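Local atomic coordinates of AbyA5 (Verrucosispora maris, PDB entry 4YWF), a protein that catalyses the elimination of acetate in spirotetronate biosynthesis as an esterase-like lyase of the alpha/beta-hydrolase superfamily. Residues I117-L122 / R130-G135; L145-G150 / A172-M177; L77-F82 / V104-R109; I154-A159 / V180-L185. The protein carries 4 engineered substitutions. All blocks are in the same frame, centred on the assembly; numbering follows the deposited sequence.

Contact 1: residues I117-L122 / R130-G135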
# COMPACT_ATOMS: atom_id res chain seq x y z
N ILE A 117 -19.08 5.26 -2.50
CA ILE A 117 -17.67 5.64 -2.61
C ILE A 117 -17.52 7.13 -2.50
O ILE A 117 -18.04 7.87 -3.32
CB ILE A 117 -16.95 5.16 -3.90
CG1 ILE A 117 -17.15 3.64 -4.08
CG2 ILE A 117 -15.47 5.50 -3.82
CD1 ILE A 117 -16.30 3.02 -5.19
N GLU A 118 -16.77 7.55 -1.48
CA GLU A 118 -16.56 8.94 -1.16
C GLU A 118 -15.09 9.30 -1.07
O GLU A 118 -14.30 8.54 -0.59
CB GLU A 118 -17.21 9.25 0.19
CG GLU A 118 -17.12 10.69 0.64
CD GLU A 118 -17.87 10.91 1.97
OE1 GLU A 118 -18.82 10.14 2.28
OE2 GLU A 118 -17.47 11.84 2.72
N ARG A 119 -14.77 10.48 -1.52
CA ARG A 119 -13.42 11.03 -1.44
C ARG A 119 -13.23 11.76 -0.12
O ARG A 119 -14.06 12.58 0.27
CB ARG A 119 -13.23 12.02 -2.60
CG ARG A 119 -12.04 12.94 -2.43
CD ARG A 119 -11.93 13.92 -3.58
NE ARG A 119 -11.10 13.33 -4.60
CZ ARG A 119 -11.38 13.30 -5.90
NH1 ARG A 119 -12.47 13.91 -6.39
NH2 ARG A 119 -10.51 12.72 -6.71
N LEU A 120 -12.13 11.48 0.55
CA LEU A 120 -11.72 12.19 1.73
C LEU A 120 -10.45 12.99 1.35
O LEU A 120 -9.58 12.51 0.69
CB LEU A 120 -11.38 11.22 2.84
CG LEU A 120 -12.45 10.19 3.22
CD1 LEU A 120 -11.91 9.28 4.33
CD2 LEU A 120 -13.72 10.93 3.67
N GLU A 121 -10.36 14.22 1.82
CA GLU A 121 -9.16 15.07 1.62
C GLU A 121 -8.79 15.63 2.99
O GLU A 121 -9.62 16.26 3.66
CB GLU A 121 -9.48 16.20 0.63
CG GLU A 121 -8.21 16.87 0.04
CD GLU A 121 -8.38 17.39 -1.40
OE1 GLU A 121 -9.25 16.91 -2.17
OE2 GLU A 121 -7.61 18.29 -1.80
N LEU A 122 -7.57 15.35 3.43
CA LEU A 122 -7.05 15.81 4.69
C LEU A 122 -5.94 16.82 4.43
O LEU A 122 -4.89 16.50 3.91
CB LEU A 122 -6.49 14.62 5.49
CG LEU A 122 -7.50 13.51 5.86
CD1 LEU A 122 -7.89 12.56 4.70
CD2 LEU A 122 -6.93 12.68 6.98
N ARG A 130 -5.10 12.51 0.19
CA ARG A 130 -6.42 12.06 -0.27
C ARG A 130 -6.64 10.56 -0.05
O ARG A 130 -5.69 9.77 -0.02
CB ARG A 130 -6.65 12.39 -1.77
CG ARG A 130 -6.91 13.87 -1.99
CD ARG A 130 -6.69 14.32 -3.43
NE ARG A 130 -7.53 15.47 -3.74
CZ ARG A 130 -8.43 15.54 -4.73
NH1 ARG A 130 -8.59 14.53 -5.58
NH2 ARG A 130 -9.17 16.64 -4.87
N ALA A 131 -7.92 10.18 0.07
CA ALA A 131 -8.31 8.79 0.35
C ALA A 131 -9.64 8.54 -0.30
O ALA A 131 -10.40 9.49 -0.60
CB ALA A 131 -8.34 8.59 1.87
N TRP A 132 -9.95 7.28 -0.55
CA TRP A 132 -11.26 6.87 -1.03
C TRP A 132 -11.87 6.01 0.04
O TRP A 132 -11.15 5.23 0.66
CB TRP A 132 -11.15 6.06 -2.31
CG TRP A 132 -10.69 6.83 -3.46
CD1 TRP A 132 -9.46 6.76 -4.08
CD2 TRP A 132 -11.45 7.83 -4.17
NE1 TRP A 132 -9.41 7.66 -5.14
CE2 TRP A 132 -10.62 8.32 -5.21
CE3 TRP A 132 -12.75 8.32 -4.05
CZ2 TRP A 132 -11.04 9.31 -6.08
CZ3 TRP A 132 -13.18 9.29 -4.97
CH2 TRP A 132 -12.33 9.76 -5.96
N ALA A 133 -13.17 6.13 0.28
CA ALA A 133 -13.82 5.38 1.34
C ALA A 133 -15.20 4.89 0.95
O ALA A 133 -15.83 5.43 0.05
CB ALA A 133 -13.93 6.24 2.58
N ALA A 134 -15.65 3.85 1.66
CA ALA A 134 -17.02 3.35 1.48
C ALA A 134 -17.45 2.76 2.77
O ALA A 134 -16.61 2.50 3.63
CB ALA A 134 -17.12 2.32 0.39
N GLY A 135 -18.76 2.59 2.91
CA GLY A 135 -19.31 1.98 4.13
C GLY A 135 -19.34 2.95 5.30
O GLY A 135 -19.53 2.51 6.43
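Arg119 lays its guanidinium group against the six-membered ring of Trp132. The two side chains run alongside each other and point the same way. CH2 of Trp132 sits over one face of the guanidinium, and CZ2 of Trp132 comes to 3.5 Å from NH2 of Arg119. The planes are tilted by 45°, so this is no flat stack. Nearer the backbone, CB of Arg119 touches CZ3 of Trp132 at 3.6 Å. CG is anti to the backbone N (chi1 165°), and a bend at chi3 turns the guanidinium against the ring. Arg130 crosses over the opposite face. Its NH1 is modelled 2.9 Å from NH2 of Arg119. Two like charges come close here without a bond, and so short a distance is doubtful.

Residues 117-122 and 130-135 form the edge hairpin of the alpha/beta-hydrolase sheet, with 118-124 as its outermost strand. Leu120 N gives a bond to Ala131 O of 2.9 Å, and Ala131 N returns one to Leu120 O. Glu118 and Ala133 are paired in the same way.

Glu121 lies alongside Arg130 and forms a salt bridge, OE1 to NH2, at 2.7 Å. The carboxylate is turned 68° from the guanidinium plane. A leucine in place of Arg130 would probably leave the Glu121 carboxylate without its mate in the salt bridge.

On the other face of the hairpin Leu120, Ala131 and Ala133 pack together. CD1 of Leu120 touches CB of Ala133 at 4.0 Å. Glu118, on that face too, leads its carboxylate away to a salt bridge with Arg205.

Contact 2: residues L145-G150 / A172-M177. Engineered in segment 172-177: Met177 (natural residue Leu).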
# COMPACT_ATOMS: atom_id res chain seq x y z
N LEU A 145 -11.70 -0.59 8.19
CA LEU A 145 -10.60 -1.25 7.51
C LEU A 145 -9.74 -0.23 6.80
O LEU A 145 -10.18 0.44 5.84
CB LEU A 145 -11.05 -2.35 6.58
CG LEU A 145 -9.97 -3.11 5.81
CD1 LEU A 145 -9.00 -3.92 6.64
CD2 LEU A 145 -10.72 -4.07 4.93
N LEU A 146 -8.53 -0.02 7.34
CA LEU A 146 -7.63 0.88 6.71
C LEU A 146 -6.72 0.13 5.69
O LEU A 146 -6.07 -0.83 6.04
CB LEU A 146 -6.78 1.61 7.74
CG LEU A 146 -7.41 2.60 8.70
CD1 LEU A 146 -6.35 3.23 9.53
CD2 LEU A 146 -8.22 3.72 8.04
N MSE A 147 -6.66 0.59 4.45
CA MSE A 147 -5.86 -0.11 3.43
C MSE A 147 -4.87 0.75 2.81
O MSE A 147 -5.23 1.83 2.27
CB MSE A 147 -6.78 -0.66 2.37
CG MSE A 147 -5.98 -1.58 1.44
SE MSE A 147 -7.16 -2.92 0.61
CE MSE A 147 -5.85 -4.05 -0.36
N THR A 148 -3.63 0.27 2.78
CA THR A 148 -2.52 0.91 2.09
C THR A 148 -1.55 -0.08 1.46
O THR A 148 -1.39 -1.19 1.91
CB THR A 148 -1.66 1.77 3.08
OG1 THR A 148 -1.15 0.94 4.14
CG2 THR A 148 -2.46 2.89 3.68
N GLY A 149 -0.94 0.32 0.36
CA GLY A 149 0.09 -0.45 -0.29
C GLY A 149 1.50 0.06 0.08
O GLY A 149 1.68 0.82 1.04
N GLY A 150 2.47 -0.44 -0.66
CA GLY A 150 3.85 -0.08 -0.55
C GLY A 150 4.23 1.13 -1.38
O GLY A 150 3.39 1.99 -1.68
N ALA A 172 -14.42 1.19 5.11
CA ALA A 172 -13.19 0.88 4.39
C ALA A 172 -12.61 2.18 3.83
O ALA A 172 -13.32 2.99 3.26
CB ALA A 172 -13.43 -0.15 3.26
N VAL A 173 -11.33 2.41 4.11
CA VAL A 173 -10.66 3.62 3.68
C VAL A 173 -9.33 3.26 3.05
O VAL A 173 -8.43 2.67 3.71
CB VAL A 173 -10.33 4.51 4.85
CG1 VAL A 173 -9.58 5.73 4.36
CG2 VAL A 173 -11.60 4.91 5.59
N VAL A 174 -9.16 3.62 1.79
CA VAL A 174 -8.00 3.19 1.02
C VAL A 174 -7.20 4.48 0.75
O VAL A 174 -7.73 5.50 0.23
CB VAL A 174 -8.39 2.52 -0.31
CG1 VAL A 174 -7.16 2.35 -1.19
CG2 VAL A 174 -9.06 1.15 -0.06
N THR A 175 -5.97 4.47 1.14
CA THR A 175 -5.09 5.59 0.81
C THR A 175 -3.75 5.04 0.30
O THR A 175 -3.67 3.86 -0.15
CB THR A 175 -4.99 6.52 2.03
OG1 THR A 175 -4.27 7.72 1.71
CG2 THR A 175 -4.37 5.76 3.18
N GLU A 176 -2.70 5.86 0.41
CA GLU A 176 -1.40 5.57 -0.20
C GLU A 176 -0.32 6.21 0.67
O GLU A 176 -0.61 7.08 1.49
CB GLU A 176 -1.33 6.10 -1.66
CG GLU A 176 -1.77 7.57 -1.73
CD GLU A 176 -2.34 7.95 -3.09
OE1 GLU A 176 -2.21 7.13 -3.99
OE2 GLU A 176 -2.90 9.08 -3.24
N MSE A 177 0.92 5.76 0.52
CA MSE A 177 2.03 6.24 1.38
C MSE A 177 2.44 7.67 1.15
O MSE A 177 2.06 8.23 0.12
CB MSE A 177 3.26 5.31 1.18
CG MSE A 177 3.02 4.02 1.95
SE MSE A 177 4.55 2.77 1.89
CE MSE A 177 5.82 3.89 2.95
O HOH W 1 -1.98 2.33 -1.84
O HOH W 2 1.04 3.29 -1.04
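Met177, an engineered selenomethionine, reaches back to Gly149 and Gly150 at the end of a beta-alpha-beta unit. In relatives the loop after the strand that corresponds to 143-148 often supplies part of the oxyanion hole. Strands 143-148 and 171-174 run parallel here, joined through helix 162-167, in the central sheet of the alpha/beta-hydrolase fold. CB of Met177 points toward segment 145-150. CG lies 3.6 Å from Gly149 O. SE touches the same oxygen and rests 3.7 Å from C of Gly150. The bend at chi3 (67°) then turns the terminal methyl aside. The side chain also meets Tyr187.

Further back the strands are paired through the backbone. Val173 N bonds to Leu145 O, Met147 N to Val173 O, and Thr175 N to Met147 O. On one side of the sheet CD2 of Leu146 packs alongside CB of Val173. On the other, CB of Met147 meets CG2 of Val174 at 3.8 Å.

Thr148 and Thr175 also lie side by side. Their CG2 methyls are tight at 3.5 Å. The hydroxyls go to other partners, OG1 of Thr148 to Ser219 and OG1 of Thr175 to Arg130 O.

Past these threonines the backbones spread apart and waters fill in. One accepts from Gly149 N and donates to Thr175 O. The other accepts from Met177 N at 2.9 Å and donates to Gly150 O at 2.8 Å.

Contact 3: residues L77-F82 / V104-R109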
# COMPACT_ATOMS: atom_id res chain seq x y z
N LEU A 77 -12.16 1.25 -15.58
CA LEU A 77 -11.29 0.52 -14.64
C LEU A 77 -10.04 0.04 -15.33
O LEU A 77 -8.95 0.05 -14.74
CB LEU A 77 -12.04 -0.68 -13.94
CG LEU A 77 -13.10 -0.33 -12.88
CD1 LEU A 77 -13.50 -1.52 -12.02
CD2 LEU A 77 -12.64 0.80 -11.96
N ALA A 78 -10.17 -0.43 -16.56
CA ALA A 78 -8.96 -0.77 -17.31
C ALA A 78 -8.16 0.50 -17.57
O ALA A 78 -6.94 0.43 -17.57
CB ALA A 78 -9.27 -1.48 -18.62
N ALA A 79 -8.81 1.65 -17.81
CA ALA A 79 -8.03 2.87 -18.09
C ALA A 79 -7.27 3.32 -16.88
O ALA A 79 -6.11 3.69 -16.98
CB ALA A 79 -8.90 3.96 -18.61
N THR A 80 -7.95 3.28 -15.73
CA THR A 80 -7.36 3.47 -14.40
C THR A 80 -6.06 2.66 -14.21
O THR A 80 -4.99 3.18 -13.88
CB THR A 80 -8.38 3.04 -13.32
OG1 THR A 80 -9.53 3.93 -13.33
CG2 THR A 80 -7.72 3.04 -11.88
N THR A 81 -6.13 1.35 -14.46
CA THR A 81 -4.93 0.53 -14.36
C THR A 81 -3.84 1.01 -15.31
O THR A 81 -2.67 1.09 -14.93
CB THR A 81 -5.27 -0.95 -14.72
OG1 THR A 81 -6.35 -1.39 -13.89
CG2 THR A 81 -4.05 -1.84 -14.52
N PHE A 82 -4.19 1.28 -16.57
CA PHE A 82 -3.19 1.65 -17.54
C PHE A 82 -2.57 3.00 -17.29
O PHE A 82 -1.39 3.06 -17.39
CB PHE A 82 -3.63 1.52 -19.00
CG PHE A 82 -3.89 0.12 -19.45
CD1 PHE A 82 -3.38 -0.98 -18.75
CD2 PHE A 82 -4.68 -0.11 -20.55
CE1 PHE A 82 -3.66 -2.27 -19.18
CE2 PHE A 82 -4.90 -1.38 -21.00
CZ PHE A 82 -4.45 -2.47 -20.29
N VAL A 104 -6.45 9.40 -11.64
CA VAL A 104 -7.33 9.88 -10.59
C VAL A 104 -8.67 10.31 -11.20
O VAL A 104 -9.74 9.93 -10.71
CB VAL A 104 -6.72 11.07 -9.80
CG1 VAL A 104 -7.77 11.69 -8.88
CG2 VAL A 104 -5.48 10.64 -9.06
N ALA A 105 -8.60 11.09 -12.26
CA ALA A 105 -9.81 11.57 -12.94
C ALA A 105 -10.75 10.46 -13.48
O ALA A 105 -11.98 10.56 -13.30
CB ALA A 105 -9.45 12.54 -14.07
N VAL A 106 -10.20 9.44 -14.17
CA VAL A 106 -11.02 8.38 -14.70
C VAL A 106 -11.59 7.54 -13.57
O VAL A 106 -12.72 7.10 -13.62
CB VAL A 106 -10.36 7.46 -15.77
CG1 VAL A 106 -10.02 8.27 -16.98
CG2 VAL A 106 -9.15 6.72 -15.27
N PHE A 107 -10.79 7.30 -12.53
CA PHE A 107 -11.33 6.62 -11.40
C PHE A 107 -12.49 7.44 -10.73
O PHE A 107 -13.55 6.84 -10.34
CB PHE A 107 -10.27 6.23 -10.38
CG PHE A 107 -10.85 5.47 -9.27
CD1 PHE A 107 -11.11 4.12 -9.42
CD2 PHE A 107 -11.35 6.13 -8.16
CE1 PHE A 107 -11.78 3.40 -8.44
CE2 PHE A 107 -12.01 5.43 -7.16
CZ PHE A 107 -12.24 4.05 -7.33
N ASP A 108 -12.29 8.75 -10.61
CA ASP A 108 -13.26 9.65 -9.97
C ASP A 108 -14.61 9.53 -10.74
O ASP A 108 -15.69 9.49 -10.13
CB ASP A 108 -12.77 11.07 -9.96
CG ASP A 108 -13.70 12.02 -9.19
OD1 ASP A 108 -14.46 11.68 -8.25
OD2 ASP A 108 -13.66 13.19 -9.52
N ARG A 109 -14.49 9.51 -12.07
CA ARG A 109 -15.59 9.38 -12.99
C ARG A 109 -16.29 8.01 -12.79
O ARG A 109 -17.50 7.95 -12.58
CB ARG A 109 -15.11 9.61 -14.42
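Two antiparallel helices, 76-87 and 94-111, pack here in the helical region that precedes the first strand of the sheet. The axes of segments 77-82 and 104-109 approach to 8.6 Å, with 159° between their directions. The backbones come nearest at Thr80 and Phe107, whose CA atoms are 5.9 Å apart.

Thr80 is the centre of the contact. Its OG1 lies 3.4 Å from CG2 of Val106. The two side chains slide past each other in opposite directions. The same oxygen stands at the edge of the Phe107 ring, near its plane, and 3.8 Å from CB of Phe107. In Thr80, OG1 is anti to the carbonyl carbon (chi1 -66°), beside its own backbone N. From there it bonds back to Leu76 O, one turn earlier in the same helix.

On one flank CG2 of Val106 also meets CB of Ala79 at 4.3 Å. On another, CD2 of Leu77 comes obliquely to CD1 of Phe107 at 4.5 Å, a loose touch. Phe107 continues beyond this pair. Its ring meets Trp132 edge-to-face, which joins helix 94-111 to strand 127-134, and it also meets Trp110 of its own helix.

The chemistry implies a contact held by packing. The polar side-chain atom at the centre, OG1 of Thr80, is satisfied within its own helix and meets the other helix mainly through carbon.

Contact 4: residues I154-A159 / V180-L185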
# COMPACT_ATOMS: atom_id res chain seq x y z
N ILE A 154 -0.38 3.14 -5.72
CA ILE A 154 -1.36 4.20 -5.51
C ILE A 154 -2.71 3.63 -5.13
O ILE A 154 -2.99 2.48 -5.36
CB ILE A 154 -1.52 5.14 -6.74
CG1 ILE A 154 -2.09 4.36 -7.93
CG2 ILE A 154 -0.24 5.90 -6.97
CD1 ILE A 154 -2.66 5.28 -9.02
N LYS A 155 -3.55 4.47 -4.56
CA LYS A 155 -4.74 4.02 -3.83
C LYS A 155 -5.84 3.57 -4.81
O LYS A 155 -6.75 2.77 -4.47
CB LYS A 155 -5.24 5.19 -2.93
CG LYS A 155 -5.54 6.50 -3.67
CD LYS A 155 -5.85 7.69 -2.73
CE LYS A 155 -6.25 8.94 -3.53
NZ LYS A 155 -5.30 9.34 -4.61
N GLU A 156 -5.74 4.05 -6.04
CA GLU A 156 -6.63 3.65 -7.08
C GLU A 156 -6.42 2.19 -7.48
O GLU A 156 -7.29 1.61 -8.10
CB GLU A 156 -6.49 4.59 -8.31
CG GLU A 156 -7.12 5.99 -8.07
CD GLU A 156 -6.20 6.93 -7.31
OE1 GLU A 156 -4.95 6.66 -7.22
OE2 GLU A 156 -6.70 7.93 -6.78
N GLN A 157 -5.33 1.58 -7.04
CA GLN A 157 -5.11 0.16 -7.31
C GLN A 157 -6.13 -0.68 -6.53
O GLN A 157 -6.61 -1.72 -6.99
CB GLN A 157 -3.69 -0.24 -6.84
CG GLN A 157 -3.02 -1.32 -7.69
CD GLN A 157 -1.87 -2.01 -6.95
OE1 GLN A 157 -0.99 -1.36 -6.38
NE2 GLN A 157 -1.88 -3.33 -6.97
N TRP A 158 -6.42 -0.22 -5.31
CA TRP A 158 -7.33 -0.90 -4.38
C TRP A 158 -8.74 -0.36 -4.29
O TRP A 158 -9.61 -1.09 -3.88
CB TRP A 158 -6.75 -0.84 -2.95
CG TRP A 158 -5.30 -1.05 -2.87
CD1 TRP A 158 -4.37 -0.12 -2.52
CD2 TRP A 158 -4.59 -2.24 -3.20
NE1 TRP A 158 -3.11 -0.68 -2.58
CE2 TRP A 158 -3.23 -1.98 -3.01
CE3 TRP A 158 -4.98 -3.50 -3.64
CZ2 TRP A 158 -2.24 -2.94 -3.22
CZ3 TRP A 158 -4.01 -4.47 -3.82
CH2 TRP A 158 -2.65 -4.17 -3.62
N ALA A 159 -8.96 0.91 -4.64
CA ALA A 159 -10.25 1.54 -4.45
C ALA A 159 -11.42 0.86 -5.13
O ALA A 159 -12.52 0.94 -4.63
CB ALA A 159 -10.19 3.02 -4.86
N VAL A 180 3.48 9.01 -2.40
CA VAL A 180 2.95 8.16 -3.40
C VAL A 180 1.64 8.80 -3.87
O VAL A 180 0.86 9.28 -3.05
CB VAL A 180 2.70 6.74 -2.84
CG1 VAL A 180 2.00 5.85 -3.81
CG2 VAL A 180 4.00 6.08 -2.39
N GLY A 181 1.43 8.83 -5.21
CA GLY A 181 0.20 9.30 -5.79
C GLY A 181 -0.05 10.74 -5.41
O GLY A 181 0.81 11.62 -5.64
N GLU A 182 -1.19 10.98 -4.73
CA GLU A 182 -1.57 12.29 -4.36
C GLU A 182 -1.17 12.61 -2.92
O GLU A 182 -1.49 13.72 -2.43
CB GLU A 182 -3.09 12.47 -4.50
CG GLU A 182 -3.70 12.12 -5.84
CD GLU A 182 -5.17 12.45 -5.82
OE1 GLU A 182 -6.00 11.63 -5.29
OE2 GLU A 182 -5.51 13.56 -6.34
N ASN A 183 -0.53 11.68 -2.21
CA ASN A 183 -0.21 11.92 -0.83
C ASN A 183 1.03 12.80 -0.83
O ASN A 183 2.10 12.38 -1.28
CB ASN A 183 0.01 10.59 -0.10
CG ASN A 183 0.45 10.76 1.36
OD1 ASN A 183 1.06 11.77 1.76
ND2 ASN A 183 0.19 9.76 2.16
N GLU A 184 0.88 14.03 -0.35
CA GLU A 184 1.91 15.05 -0.46
C GLU A 184 3.03 15.00 0.58
O GLU A 184 4.02 15.74 0.47
CB GLU A 184 1.24 16.47 -0.48
CG GLU A 184 0.71 16.76 -1.91
CD GLU A 184 -0.10 18.05 -2.06
OE1 GLU A 184 -0.12 18.85 -1.12
OE2 GLU A 184 -0.77 18.22 -3.10
N LEU A 185 2.87 14.18 1.60
CA LEU A 185 3.79 14.18 2.72
C LEU A 185 5.17 13.62 2.38
O LEU A 185 5.36 12.85 1.43
CB LEU A 185 3.21 13.37 3.86
CG LEU A 185 1.84 13.75 4.44
CD1 LEU A 185 1.25 12.55 5.14
CD2 LEU A 185 1.92 14.95 5.39
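Ile154 presses its CG2 methyl onto CA of Gly181 at 3.6 Å. The same methyl touches CG1 of Val180 at 3.9 Å. This is the tight apolar half of the contact. A CB on Gly181 would come too near that methyl.

The polar half centres on Lys155. A bend at chi4 (-52°) turns NZ to Glu182, and the two side chains cross at about a right angle. As modelled, NZ and OE1 of Glu182 are 2.5 Å apart, a very short salt bridge whose exact length is doubtful. NZ also bonds to OE2 of Glu156 at 2.9 Å, on the syn side of that carboxylate, and forms a salt bridge with Glu176. A methionine in place of Lys155 would probably leave these three acids facing one another without their shared cation.

OE2 of Glu156 and OE1 of Glu182, two like charges, stay 4.0 Å apart with NZ bonded to both. The looser side is toward solvent, where Gly181 and Glu182 are partly exposed and Glu184 is exposed.

Gly181 has positive phi in a type II' turn from Val180 to Asn183. An Asx turn follows, Leu185 N to OD1 of Asn183. Both loops follow parallel strands at their C-terminal ends, where alpha/beta-hydrolases place their active sites.

Contacts 1 and 2 belong to one sheet, with centres 10 Å apart. Strands 127-134 and 171-174 are neighbours in it, joined by Trp132 O to Val174 N at 2.8 Å. Contact 4 joins the loops that leave the two strands of contact 2, and Glu176 O probably bonds to Asn183 ND2 at 2.9 Å. It also reaches contact 1, where Trp132 NE1 probably bonds to Glu156 OE2 at 3.2 Å. Contact 3 lies outside the sheet. It meets contact 1 where Val104 CG1 packs 3.6 Å from Arg119 NH2, and contact 4 where Phe107 packs on Ala159. Contacts 2 and 3 stay about 7 Å apart at their nearest atoms. Contacts 2 and 4 probably lie close to the active site, judging by the fold.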